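Local coordinates for protein 1-phosphatidylinositol 4,5-bisphosphate phosphodiesterase (Drosophila melanogaster, PDB 6IRB) that belongs to the phospholipase C-beta family and forms here a very long helix against which a shorter helix folds back as an antiparallel coiled coil, at residues T114-Q119 / L195-Q200; D125-D130 / V184-A189; A136-M141 / M176-Q181; A146-N151 / R165-N170. The protein carries 2 engineered substitutions. All coordinates share one frame; numbering follows the deposited sequence.

Contact 1 of 4, residues T114-Q119 / L195-Q200; sequences TVQAAQ and LAHSKQ
Q116 and H197 face each other across an antiparallel helical hairpin, where helix 18-150 is paired with helix 157-210 as a two-stranded coiled coil. The two short axes run at 173° to each other and approach to 10.5 Å. Q116 comes first along the segment and does most of the work. Its side chain slides past that of H197 in the opposite direction, and its CB lies over one face of the imidazole, 3.7 Å from the ring centroid, in a CH-pi contact. The chain then bends at chi2 and carries the amide on toward the partner helix. There NE2 donates to the backbone O of H197 at 3.0 Å and to OE1 of Q200 at 2.8 Å, from a position above that carbonyl's plane. Two bonds thus grip one buried amide nitrogen, and a glutamine suits the place because it offers methylenes for the ring and N-H groups for the acceptors. One turn further on, Q119 crosses H197 at a slant, its amide 25° from the ring plane. Q116 also touches I201, and Q119 touches L193, both of helix 157-210, which continue the packing along the seam. The imidazole can donate where its edge meets this second glutamine: NE2 of H197 points to OE1 of Q119, a bond whose modelled length is too short to be trusted.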
loop_
_atom_site.group_PDB
_atom_site.type_symbol
_atom_site.label_atom_id
_atom_site.label_comp_id
_atom_site.label_asym_id
_atom_site.label_seq_id
_atom_site.Cartn_x
_atom_site.Cartn_y
_atom_site.Cartn_z
ATOM N N THR A 114 29.031 8.604 -11.246
ATOM C CA THR A 114 29.212 8.881 -12.662
ATOM C C THR A 114 29.601 10.328 -12.898
ATOM O O THR A 114 30.697 10.601 -13.398
ATOM C CB THR A 114 27.947 8.536 -13.424
ATOM O OG1 THR A 114 27.409 7.325 -12.887
ATOM C CG2 THR A 114 28.260 8.345 -14.898
ATOM N N VAL A 115 28.695 11.257 -12.580
ATOM C CA VAL A 115 28.974 12.679 -12.789
ATOM C C VAL A 115 30.307 13.079 -12.155
ATOM O O VAL A 115 31.149 13.710 -12.806
ATOM C CB VAL A 115 27.788 13.543 -12.322
ATOM C CG1 VAL A 115 26.515 13.011 -12.947
ATOM C CG2 VAL A 115 27.621 13.500 -10.853
ATOM N N GLN A 116 30.504 12.766 -10.865
ATOM C CA GLN A 116 31.809 12.981 -10.239
ATOM C C GLN A 116 32.940 12.521 -11.148
ATOM O O GLN A 116 33.863 13.285 -11.459
ATOM C CB GLN A 116 31.890 12.252 -8.890
ATOM C CG GLN A 116 30.812 12.608 -7.885
ATOM C CD GLN A 116 31.308 12.506 -6.461
ATOM O OE1 GLN A 116 32.096 11.620 -6.139
ATOM N NE2 GLN A 116 30.864 13.418 -5.602
ATOM N N ALA A 117 32.852 11.272 -11.610
ATOM C CA ALA A 117 33.849 10.738 -12.528
ATOM C C ALA A 117 33.892 11.558 -13.812
ATOM O O ALA A 117 34.974 11.854 -14.334
ATOM C CB ALA A 117 33.554 9.266 -12.821
ATOM N N ALA A 118 32.723 11.935 -14.338
ATOM C CA ALA A 118 32.686 12.743 -15.551
ATOM C C ALA A 118 33.436 14.058 -15.375
ATOM O O ALA A 118 34.058 14.543 -16.327
ATOM C CB ALA A 118 31.239 13.008 -15.961
ATOM N N GLN A 119 33.396 14.651 -14.179
ATOM C CA GLN A 119 34.144 15.886 -13.960
ATOM C C GLN A 119 35.645 15.617 -13.942
ATOM O O GLN A 119 36.433 16.352 -14.554
ATOM C CB GLN A 119 33.719 16.568 -12.654
ATOM C CG GLN A 119 32.350 17.236 -12.644
ATOM C CD GLN A 119 31.810 17.468 -11.237
ATOM O OE1 GLN A 119 32.549 17.414 -10.253
ATOM N NE2 GLN A 119 30.536 17.817 -11.149
ATOM N N LEU A 195 38.600 16.662 -3.726
ATOM C CA LEU A 195 38.059 16.994 -2.407
ATOM C C LEU A 195 36.596 17.400 -2.471
ATOM O O LEU A 195 35.843 17.120 -1.534
ATOM C CB LEU A 195 38.873 18.091 -1.723
ATOM C CG LEU A 195 40.257 17.700 -1.191
ATOM C CD1 LEU A 195 40.710 18.659 -0.090
ATOM C CD2 LEU A 195 40.242 16.266 -0.682
ATOM N N ALA A 196 36.178 18.078 -3.536
ATOM C CA ALA A 196 34.763 18.391 -3.656
ATOM C C ALA A 196 33.952 17.111 -3.790
ATOM O O ALA A 196 32.948 16.923 -3.094
ATOM C CB ALA A 196 34.528 19.314 -4.850
ATOM N N HIS A 197 34.398 16.203 -4.660
ATOM C CA HIS A 197 33.703 14.932 -4.843
ATOM C C HIS A 197 33.599 14.177 -3.527
ATOM O O HIS A 197 32.532 13.663 -3.172
ATOM C CB HIS A 197 34.397 14.102 -5.917
ATOM C CG HIS A 197 34.230 14.659 -7.301
ATOM N ND1 HIS A 197 35.255 14.689 -8.222
ATOM C CD2 HIS A 197 33.164 15.229 -7.913
ATOM C CE1 HIS A 197 34.823 15.234 -9.347
ATOM N NE2 HIS A 197 33.557 15.572 -9.186
ATOM N N SER A 198 34.715 14.081 -2.803
ATOM C CA SER A 198 34.720 13.409 -1.509
ATOM C C SER A 198 33.661 13.976 -0.570
ATOM O O SER A 198 32.864 13.229 0.005
ATOM C CB SER A 198 36.099 13.519 -0.868
ATOM O OG SER A 198 36.291 12.476 0.069
ATOM N N LYS A 199 33.672 15.293 -0.352
ATOM C CA LYS A 199 32.676 15.881 0.542
ATOM C C LYS A 199 31.249 15.637 0.051
ATOM O O LYS A 199 30.365 15.318 0.853
ATOM C CB LYS A 199 32.976 17.359 0.775
ATOM C CG LYS A 199 33.859 17.498 2.033
ATOM C CD LYS A 199 34.700 18.760 2.106
ATOM C CE LYS A 199 35.093 19.065 3.557
ATOM N NZ LYS A 199 35.417 17.846 4.371
ATOM N N GLN A 200 30.990 15.825 -1.246
ATOM C CA GLN A 200 29.663 15.525 -1.782
ATOM C C GLN A 200 29.180 14.150 -1.342
ATOM O O GLN A 200 28.028 13.991 -0.922
ATOM C CB GLN A 200 29.667 15.618 -3.302
ATOM C CG GLN A 200 29.812 17.020 -3.828
ATOM C CD GLN A 200 30.373 17.062 -5.237
ATOM O OE1 GLN A 200 30.260 16.090 -5.988
ATOM N NE2 GLN A 200 30.931 18.211 -5.624
#

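Contact 2 of 4, residues D125-D130 / V184-A189; sequences DRHARD and VKQGRA
H127 and Q186 interlock at the tight centre of this stretch of antiparallel coiled coil, where the short axes, 172° apart, come within 11.0 Å. The two side chains run past each other in opposite directions. CG of Q186 sits over the middle of the imidazole face, 3.7 Å from the ring centroid, in a CH-pi contact, and the amide beyond it lies only 9° from parallel to the ring. Because CG of Q186 stands beside its own backbone N (chi1 -70°) and the chain is extended after it, the amide travels across the interface to the opposite backbone. Its NE2 gives a hydrogen bond of 2.9 Å to O of H127, in the carbonyl plane and on a lone pair. The histidine returns a weak one, NE2 to O of Q186 at 3.2 Å. Glutamine and histidine suit this buried place, since each combines a flat or aliphatic surface with a polar end able to reach the other helix's main chain. The small A189 packs by its CB at the ring edge, while M190 adjoins H127 and I182 adjoins D130. Toward the outer side the fit slackens. CB of D130 still lies 3.4 Å from NE2 of Q186, but NZ of K185 stays 5.1 Å from D130 OD2, too far to pair with it. The carboxylate of D130 pairs within the segment, R126 NH1 to D130 OD2 at 3.4 Å, a salt bridge whose hydrogen bond is weak.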
loop_
_atom_site.group_PDB
_atom_site.type_symbol
_atom_site.label_atom_id
_atom_site.label_comp_id
_atom_site.label_asym_id
_atom_site.label_seq_id
_atom_site.Cartn_x
_atom_site.Cartn_y
_atom_site.Cartn_z
ATOM N N ASP A 125 41.234 15.419 -19.069
ATOM C CA ASP A 125 41.273 15.677 -20.503
ATOM C C ASP A 125 41.700 17.113 -20.788
ATOM O O ASP A 125 42.538 17.349 -21.665
ATOM C CB ASP A 125 39.914 15.354 -21.121
ATOM C CG ASP A 125 39.794 13.885 -21.519
ATOM O OD1 ASP A 125 40.176 13.014 -20.704
ATOM O OD2 ASP A 125 39.318 13.599 -22.636
ATOM N N ARG A 126 41.155 18.084 -20.044
ATOM C CA ARG A 126 41.635 19.456 -20.177
ATOM C C ARG A 126 43.113 19.565 -19.842
ATOM O O ARG A 126 43.905 20.068 -20.648
ATOM C CB ARG A 126 40.844 20.418 -19.300
ATOM C CG ARG A 126 41.160 21.842 -19.728
ATOM C CD ARG A 126 41.001 22.869 -18.627
ATOM N NE ARG A 126 40.466 24.123 -19.151
ATOM C CZ ARG A 126 41.111 25.286 -19.089
ATOM N NH1 ARG A 126 42.320 25.350 -18.540
ATOM N NH2 ARG A 126 40.559 26.383 -19.591
ATOM N N HIS A 127 43.503 19.071 -18.659
ATOM C CA HIS A 127 44.870 19.251 -18.174
ATOM C C HIS A 127 45.895 18.879 -19.237
ATOM O O HIS A 127 46.947 19.520 -19.337
ATOM C CB HIS A 127 45.099 18.393 -16.929
ATOM C CG HIS A 127 44.633 19.024 -15.658
ATOM N ND1 HIS A 127 44.039 20.266 -15.613
ATOM C CD2 HIS A 127 44.668 18.577 -14.379
ATOM C CE1 HIS A 127 43.732 20.560 -14.360
ATOM N NE2 HIS A 127 44.101 19.550 -13.591
ATOM N N ALA A 128 45.589 17.869 -20.055
ATOM C CA ALA A 128 46.539 17.407 -21.059
ATOM C C ALA A 128 46.628 18.387 -22.221
ATOM O O ALA A 128 47.717 18.619 -22.759
ATOM C CB ALA A 128 46.139 16.018 -21.562
ATOM N N ARG A 129 45.489 18.967 -22.611
ATOM C CA ARG A 129 45.463 19.997 -23.646
ATOM C C ARG A 129 46.374 21.157 -23.284
ATOM O O ARG A 129 47.143 21.652 -24.116
ATOM C CB ARG A 129 44.035 20.502 -23.811
ATOM C CG ARG A 129 43.233 19.754 -24.833
ATOM C CD ARG A 129 41.744 20.021 -24.617
ATOM N NE ARG A 129 40.873 18.878 -24.911
ATOM C CZ ARG A 129 40.889 18.132 -26.017
ATOM N NH1 ARG A 129 41.741 18.370 -27.007
ATOM N NH2 ARG A 129 40.029 17.127 -26.129
ATOM N N ASP A 130 46.272 21.621 -22.043
ATOM C CA ASP A 130 47.123 22.697 -21.554
ATOM C C ASP A 130 48.590 22.412 -21.835
ATOM O O ASP A 130 49.321 23.277 -22.333
ATOM C CB ASP A 130 46.871 22.898 -20.064
ATOM C CG ASP A 130 45.477 23.422 -19.793
ATOM O OD1 ASP A 130 44.940 24.132 -20.677
ATOM O OD2 ASP A 130 44.919 23.113 -18.713
ATOM N N VAL A 184 52.146 22.057 -11.202
ATOM C CA VAL A 184 51.696 22.298 -9.840
ATOM C C VAL A 184 50.240 22.717 -9.823
ATOM O O VAL A 184 49.432 22.143 -9.084
ATOM C CB VAL A 184 52.597 23.352 -9.173
ATOM C CG1 VAL A 184 51.911 23.926 -7.962
ATOM C CG2 VAL A 184 53.945 22.754 -8.810
ATOM N N LYS A 185 49.884 23.736 -10.607
ATOM C CA LYS A 185 48.487 24.153 -10.658
ATOM C C LYS A 185 47.576 22.975 -11.004
ATOM O O LYS A 185 46.560 22.740 -10.334
ATOM C CB LYS A 185 48.317 25.279 -11.672
ATOM C CG LYS A 185 46.875 25.556 -12.026
ATOM C CD LYS A 185 46.771 26.762 -12.943
ATOM C CE LYS A 185 45.356 26.962 -13.488
ATOM N NZ LYS A 185 44.938 25.834 -14.374
ATOM N N GLN A 186 47.954 22.205 -12.033
ATOM C CA GLN A 186 47.195 21.012 -12.401
ATOM C C GLN A 186 47.049 20.059 -11.229
ATOM O O GLN A 186 45.966 19.503 -10.999
ATOM C CB GLN A 186 47.831 20.346 -13.617
ATOM C CG GLN A 186 47.607 21.216 -14.858
ATOM C CD GLN A 186 47.937 20.538 -16.170
ATOM O OE1 GLN A 186 48.282 19.355 -16.216
ATOM N NE2 GLN A 186 47.791 21.285 -17.261
ATOM N N GLY A 187 48.107 19.888 -10.447
ATOM C CA GLY A 187 47.984 19.022 -9.292
ATOM C C GLY A 187 47.062 19.647 -8.266
ATOM O O GLY A 187 46.218 18.968 -7.679
ATOM N N ARG A 188 47.185 20.963 -8.069
ATOM C CA ARG A 188 46.306 21.668 -7.145
ATOM C C ARG A 188 44.867 21.592 -7.627
ATOM O O ARG A 188 43.947 21.312 -6.847
ATOM C CB ARG A 188 46.755 23.120 -7.028
ATOM C CG ARG A 188 47.456 23.406 -5.734
ATOM C CD ARG A 188 48.943 23.520 -5.971
ATOM N NE ARG A 188 49.679 23.624 -4.719
ATOM C CZ ARG A 188 50.086 24.769 -4.188
ATOM N NH1 ARG A 188 49.831 25.914 -4.815
ATOM N NH2 ARG A 188 50.752 24.768 -3.039
ATOM N N ALA A 189 44.660 21.823 -8.923
ATOM C CA ALA A 189 43.314 21.772 -9.469
ATOM C C ALA A 189 42.701 20.400 -9.256
ATOM O O ALA A 189 41.534 20.284 -8.850
ATOM C CB ALA A 189 43.342 22.120 -10.956
#

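Contact 3 of 4, residues A136-M141 / M176-Q181; sequences AKQAKM and MEEKKQ
The amide of Q138 and the carboxylate of E178 meet nearly coplanar, 20° apart, as the two side chains slide past each other in opposite directions. NE2 of Q138 donates to OE1 of E178 at 2.7 Å with an N-H...O angle of 156°. The acceptor uses its anti lone pair, the one turned away from OE2, and lies close to the amide plane. The same nitrogen also bonds to O of F175, so two acceptors fix how the buried amide is rotated. K137 approaches differently, crossing E178 at about a right angle. With its CG anti to the backbone N (chi1 -177°), the long chain swings round the helix until NZ stands 3.7 Å from E178 OE2, a long salt bridge. R174 makes a further weak ion pair with OE2. Lysine and glutamate suit this margin, where flexible charged chains can span the gap between helices. On the amide's other end, CE of K179 lies 4.0 Å from Q138 OE1, while its NZ goes on to bond N135 OD1. With axes 11.7 Å apart, such polar pairing across two antiparallel helices belongs to the coiled coil of a helical hairpin.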
loop_
_atom_site.group_PDB
_atom_site.type_symbol
_atom_site.label_atom_id
_atom_site.label_comp_id
_atom_site.label_asym_id
_atom_site.label_seq_id
_atom_site.Cartn_x
_atom_site.Cartn_y
_atom_site.Cartn_z
ATOM N N ALA A 136 53.426 23.708 -27.603
ATOM C CA ALA A 136 53.399 24.530 -28.803
ATOM C C ALA A 136 53.981 25.916 -28.542
ATOM O O ALA A 136 54.976 26.309 -29.162
ATOM C CB ALA A 136 51.964 24.633 -29.319
ATOM N N LYS A 137 53.384 26.665 -27.607
ATOM C CA LYS A 137 53.881 28.008 -27.307
ATOM C C LYS A 137 55.384 27.988 -27.069
ATOM O O LYS A 137 56.131 28.801 -27.631
ATOM C CB LYS A 137 53.151 28.604 -26.103
ATOM C CG LYS A 137 53.569 30.043 -25.785
ATOM C CD LYS A 137 52.615 30.725 -24.805
ATOM C CE LYS A 137 53.288 31.884 -24.054
ATOM N NZ LYS A 137 54.561 31.496 -23.358
ATOM N N GLN A 138 55.849 27.032 -26.258
ATOM C CA GLN A 138 57.282 26.912 -26.021
ATOM C C GLN A 138 58.009 26.667 -27.331
ATOM O O GLN A 138 58.999 27.341 -27.647
ATOM C CB GLN A 138 57.567 25.787 -25.025
ATOM C CG GLN A 138 57.063 26.069 -23.611
ATOM C CD GLN A 138 57.641 25.127 -22.566
ATOM O OE1 GLN A 138 58.112 24.035 -22.885
ATOM N NE2 GLN A 138 57.624 25.555 -21.313
ATOM N N ALA A 139 57.489 25.750 -28.136
ATOM C CA ALA A 139 58.120 25.491 -29.417
ATOM C C ALA A 139 58.137 26.748 -30.279
ATOM O O ALA A 139 59.173 27.086 -30.866
ATOM C CB ALA A 139 57.399 24.351 -30.131
ATOM N N LYS A 140 57.018 27.481 -30.333
ATOM C CA LYS A 140 56.947 28.615 -31.248
ATOM C C LYS A 140 57.982 29.670 -30.914
ATOM O O LYS A 140 58.628 30.221 -31.813
ATOM C CB LYS A 140 55.565 29.254 -31.240
ATOM C CG LYS A 140 55.546 30.535 -32.066
ATOM C CD LYS A 140 55.026 30.276 -33.464
ATOM C CE LYS A 140 55.476 31.351 -34.436
ATOM N NZ LYS A 140 54.994 31.077 -35.821
HETATM N N MSE A 141 58.146 29.974 -29.638
HETATM C CA MSE A 141 59.221 30.859 -29.270
HETATM C C MSE A 141 60.559 30.353 -29.753
HETATM O O MSE A 141 61.378 31.142 -30.216
HETATM C CB MSE A 141 59.234 31.111 -27.789
HETATM C CG MSE A 141 60.076 32.308 -27.490
HETATM SE SE MSE A 141 60.145 32.626 -25.612
HETATM C CE MSE A 141 59.301 30.983 -24.996
HETATM N N MSE A 176 61.502 25.036 -18.492
HETATM C CA MSE A 176 61.411 24.146 -17.352
HETATM C C MSE A 176 60.633 24.749 -16.197
HETATM O O MSE A 176 59.856 24.048 -15.552
HETATM C CB MSE A 176 62.803 23.712 -16.938
HETATM C CG MSE A 176 63.280 22.582 -17.828
HETATM SE SE MSE A 176 65.200 22.469 -18.040
HETATM C CE MSE A 176 65.527 20.773 -17.129
ATOM N N GLU A 177 60.861 26.029 -15.897
ATOM C CA GLU A 177 60.084 26.666 -14.838
ATOM C C GLU A 177 58.603 26.696 -15.210
ATOM O O GLU A 177 57.735 26.385 -14.385
ATOM C CB GLU A 177 60.612 28.070 -14.555
ATOM C CG GLU A 177 62.111 28.139 -14.241
ATOM C CD GLU A 177 62.632 26.965 -13.411
ATOM O OE1 GLU A 177 62.779 27.114 -12.176
ATOM O OE2 GLU A 177 62.932 25.901 -14.000
ATOM N N GLU A 178 58.299 27.103 -16.447
ATOM C CA GLU A 178 56.934 27.014 -16.959
ATOM C C GLU A 178 56.332 25.630 -16.715
ATOM O O GLU A 178 55.185 25.503 -16.267
ATOM C CB GLU A 178 56.906 27.357 -18.451
ATOM C CG GLU A 178 56.830 28.848 -18.757
ATOM C CD GLU A 178 56.947 29.163 -20.249
ATOM O OE1 GLU A 178 57.174 28.225 -21.044
ATOM O OE2 GLU A 178 56.781 30.347 -20.632
ATOM N N LYS A 179 57.106 24.578 -17.004
ATOM C CA LYS A 179 56.625 23.214 -16.811
ATOM C C LYS A 179 56.359 22.910 -15.344
ATOM O O LYS A 179 55.343 22.288 -15.004
ATOM C CB LYS A 179 57.636 22.226 -17.383
ATOM C CG LYS A 179 57.589 22.118 -18.877
ATOM C CD LYS A 179 56.610 21.040 -19.316
ATOM C CE LYS A 179 56.236 21.214 -20.779
ATOM N NZ LYS A 179 55.884 19.922 -21.431
ATOM N N LYS A 180 57.268 23.337 -14.461
ATOM C CA LYS A 180 57.069 23.165 -13.027
ATOM C C LYS A 180 55.762 23.796 -12.575
ATOM O O LYS A 180 54.992 23.180 -11.833
ATOM C CB LYS A 180 58.254 23.775 -12.274
ATOM C CG LYS A 180 57.910 24.364 -10.909
ATOM C CD LYS A 180 59.152 24.539 -10.019
ATOM C CE LYS A 180 59.865 25.876 -10.248
ATOM N NZ LYS A 180 60.268 26.536 -8.956
ATOM N N GLN A 181 55.498 25.029 -13.003
ATOM C CA GLN A 181 54.264 25.696 -12.602
ATOM C C GLN A 181 53.021 24.937 -13.066
ATOM O O GLN A 181 52.109 24.686 -12.271
ATOM C CB GLN A 181 54.250 27.136 -13.096
ATOM C CG GLN A 181 54.719 28.101 -12.025
ATOM C CD GLN A 181 54.934 29.501 -12.550
ATOM O OE1 GLN A 181 54.901 29.734 -13.758
ATOM N NE2 GLN A 181 55.176 30.445 -11.640
#

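Contact 4 of 4, residues A146-N151 / R165-N170; sequences AKEVQN and REKRQN
E148 and K167 join the two arms of the helical hairpin near its turn, where the antiparallel coiled coil approaches its closed end. The ionic interaction dominates. OE1 of E148 lies 2.9 Å from NZ of K167, a salt bridge between side chains that cross at about a right angle. In the glutamate a chi1 of -161° sets CG beside the carbonyl carbon and the chain bends at chi2, which brings OE1 to the lysine. The lysine, extended all the way from CG, spans the gap between the helices. Oppositely charged, flexible residues suit such a surface position, because each can adjust its reach where the backbones stand well apart. Apolar contact is looser: V149, one residue after the glutamate, directs its CB toward the other helix and is buried, yet its side chain stays 4.6 Å or more from segment 165-170. Hydrogen bonding to the last carbonyls marks the end of the first arm. Helix 18-150 stops at Q150, N151 is the first residue to leave helical geometry, and NZ of K160, from the start of the returning helix, donates a hydrogen bond to O of V149 and a weak one to O of Q150. A positive group at these last carbonyls would probably be favoured by the helix dipole. The bridge itself is one-sided, for OE2 of E148 stands 4.5 Å from K167 NZ.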
loop_
_atom_site.group_PDB
_atom_site.type_symbol
_atom_site.label_atom_id
_atom_site.label_comp_id
_atom_site.label_asym_id
_atom_site.label_seq_id
_atom_site.Cartn_x
_atom_site.Cartn_y
_atom_site.Cartn_z
ATOM N N ALA A 146 65.132 31.788 -32.461
ATOM C CA ALA A 146 66.127 31.383 -33.453
ATOM C C ALA A 146 66.055 32.258 -34.701
ATOM O O ALA A 146 67.081 32.732 -35.200
ATOM C CB ALA A 146 65.931 29.915 -33.825
ATOM N N LYS A 147 64.850 32.445 -35.247
ATOM C CA LYS A 147 64.706 33.253 -36.455
ATOM C C LYS A 147 65.207 34.671 -36.225
ATOM O O LYS A 147 65.831 35.269 -37.110
ATOM C CB LYS A 147 63.250 33.273 -36.916
ATOM C CG LYS A 147 63.015 34.113 -38.172
ATOM C CD LYS A 147 61.662 34.825 -38.140
ATOM C CE LYS A 147 61.167 35.178 -39.538
ATOM N NZ LYS A 147 62.275 35.674 -40.404
ATOM N N GLU A 148 64.929 35.231 -35.047
ATOM C CA GLU A 148 65.327 36.606 -34.757
ATOM C C GLU A 148 66.840 36.788 -34.815
ATOM O O GLU A 148 67.328 37.821 -35.287
ATOM C CB GLU A 148 64.814 37.048 -33.395
ATOM C CG GLU A 148 64.814 38.547 -33.301
ATOM C CD GLU A 148 65.438 39.031 -32.028
ATOM O OE1 GLU A 148 66.042 38.206 -31.313
ATOM O OE2 GLU A 148 65.378 40.247 -31.778
ATOM N N VAL A 149 67.596 35.812 -34.305
ATOM C CA VAL A 149 69.054 35.913 -34.296
ATOM C C VAL A 149 69.591 36.000 -35.715
ATOM O O VAL A 149 70.552 36.732 -35.991
ATOM C CB VAL A 149 69.657 34.710 -33.545
ATOM C CG1 VAL A 149 70.994 34.288 -34.153
ATOM C CG2 VAL A 149 69.797 35.025 -32.065
ATOM N N GLN A 150 68.995 35.238 -36.634
ATOM C CA GLN A 150 69.426 35.295 -38.022
ATOM C C GLN A 150 69.237 36.699 -38.577
ATOM O O GLN A 150 70.062 37.180 -39.361
ATOM C CB GLN A 150 68.681 34.246 -38.847
ATOM C CG GLN A 150 69.541 33.039 -39.244
ATOM C CD GLN A 150 69.989 32.147 -38.084
ATOM O OE1 GLN A 150 69.969 32.553 -36.923
ATOM N NE2 GLN A 150 70.411 30.929 -38.403
ATOM N N ASN A 151 68.163 37.378 -38.172
ATOM C CA ASN A 151 67.914 38.742 -38.612
ATOM C C ASN A 151 68.449 39.764 -37.624
ATOM O O ASN A 151 68.213 40.965 -37.799
ATOM C CB ASN A 151 66.413 38.969 -38.770
ATOM C CG ASN A 151 65.777 37.972 -39.690
ATOM O OD1 ASN A 151 65.640 36.798 -39.346
ATOM N ND2 ASN A 151 65.354 38.431 -40.858
ATOM N N ARG A 165 72.991 30.311 -28.334
ATOM C CA ARG A 165 73.423 29.395 -27.284
ATOM C C ARG A 165 73.153 29.986 -25.907
ATOM O O ARG A 165 72.747 29.273 -24.981
ATOM C CB ARG A 165 74.904 29.063 -27.454
ATOM C CG ARG A 165 75.160 27.845 -28.317
ATOM C CD ARG A 165 76.645 27.560 -28.419
ATOM N NE ARG A 165 77.375 28.052 -27.254
ATOM C CZ ARG A 165 77.598 27.343 -26.149
ATOM N NH1 ARG A 165 77.132 26.105 -26.043
ATOM N NH2 ARG A 165 78.276 27.880 -25.144
ATOM N N GLU A 166 73.353 31.301 -25.768
ATOM C CA GLU A 166 72.963 32.011 -24.551
ATOM C C GLU A 166 71.445 32.063 -24.395
ATOM O O GLU A 166 70.909 31.788 -23.314
ATOM C CB GLU A 166 73.537 33.427 -24.577
ATOM C CG GLU A 166 73.460 34.153 -23.255
ATOM C CD GLU A 166 73.037 35.600 -23.443
ATOM O OE1 GLU A 166 72.622 36.238 -22.451
ATOM O OE2 GLU A 166 73.143 36.105 -24.583
ATOM N N LYS A 167 70.740 32.400 -25.477
ATOM C CA LYS A 167 69.289 32.543 -25.425
ATOM C C LYS A 167 68.614 31.197 -25.206
ATOM O O LYS A 167 67.827 31.031 -24.270
ATOM C CB LYS A 167 68.791 33.188 -26.721
ATOM C CG LYS A 167 69.027 34.697 -26.812
ATOM C CD LYS A 167 68.100 35.363 -27.834
ATOM C CE LYS A 167 68.089 36.881 -27.677
ATOM N NZ LYS A 167 67.328 37.613 -28.731
ATOM N N ARG A 168 68.899 30.233 -26.087
ATOM C CA ARG A 168 68.298 28.899 -26.028
ATOM C C ARG A 168 68.319 28.305 -24.627
ATOM O O ARG A 168 67.278 27.878 -24.107
ATOM C CB ARG A 168 69.050 27.982 -26.989
ATOM C CG ARG A 168 68.764 28.278 -28.436
ATOM C CD ARG A 168 68.454 27.043 -29.214
ATOM N NE ARG A 168 69.721 26.410 -29.567
ATOM C CZ ARG A 168 69.990 25.878 -30.754
ATOM N NH1 ARG A 168 69.072 25.895 -31.713
ATOM N NH2 ARG A 168 71.176 25.328 -30.978
ATOM N N GLN A 169 69.500 28.260 -23.999
ATOM C CA GLN A 169 69.584 27.699 -22.653
ATOM C C GLN A 169 68.797 28.533 -21.650
ATOM O O GLN A 169 68.096 27.978 -20.792
ATOM C CB GLN A 169 71.038 27.517 -22.223
ATOM C CG GLN A 169 71.181 26.387 -21.183
ATOM C CD GLN A 169 71.495 25.017 -21.798
ATOM O OE1 GLN A 169 71.200 24.760 -22.967
ATOM N NE2 GLN A 169 72.076 24.129 -20.994
ATOM N N ASN A 170 68.923 29.861 -21.712
ATOM C CA ASN A 170 68.058 30.712 -20.900
ATOM C C ASN A 170 66.600 30.294 -21.076
ATOM O O ASN A 170 65.871 30.094 -20.099
ATOM C CB ASN A 170 68.280 32.180 -21.292
ATOM C CG ASN A 170 67.451 33.169 -20.464
ATOM O OD1 ASN A 170 66.373 32.850 -19.958
ATOM N ND2 ASN A 170 67.972 34.385 -20.325
#

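Overall arrangement
From the N terminus the chain runs along helix 18-150, passing the first segments of contacts 1, 2, 3 and 4 in turn. It leaves the helix just after residue 150, turns, and comes back along helix 157-210, meeting the second segments in reverse order. The closures are therefore fully nested: contact 4 spans the shortest loop, contact 3 encloses it, contact 2 encloses both, and contact 1 encloses all three, with no crossing. Neighbouring contacts have centres 14 to 16 Å apart, and contacts 1 and 4 are about 46 Å apart between centres. Together they tie the same two helices into one hairpin, on one side of the chain's centre.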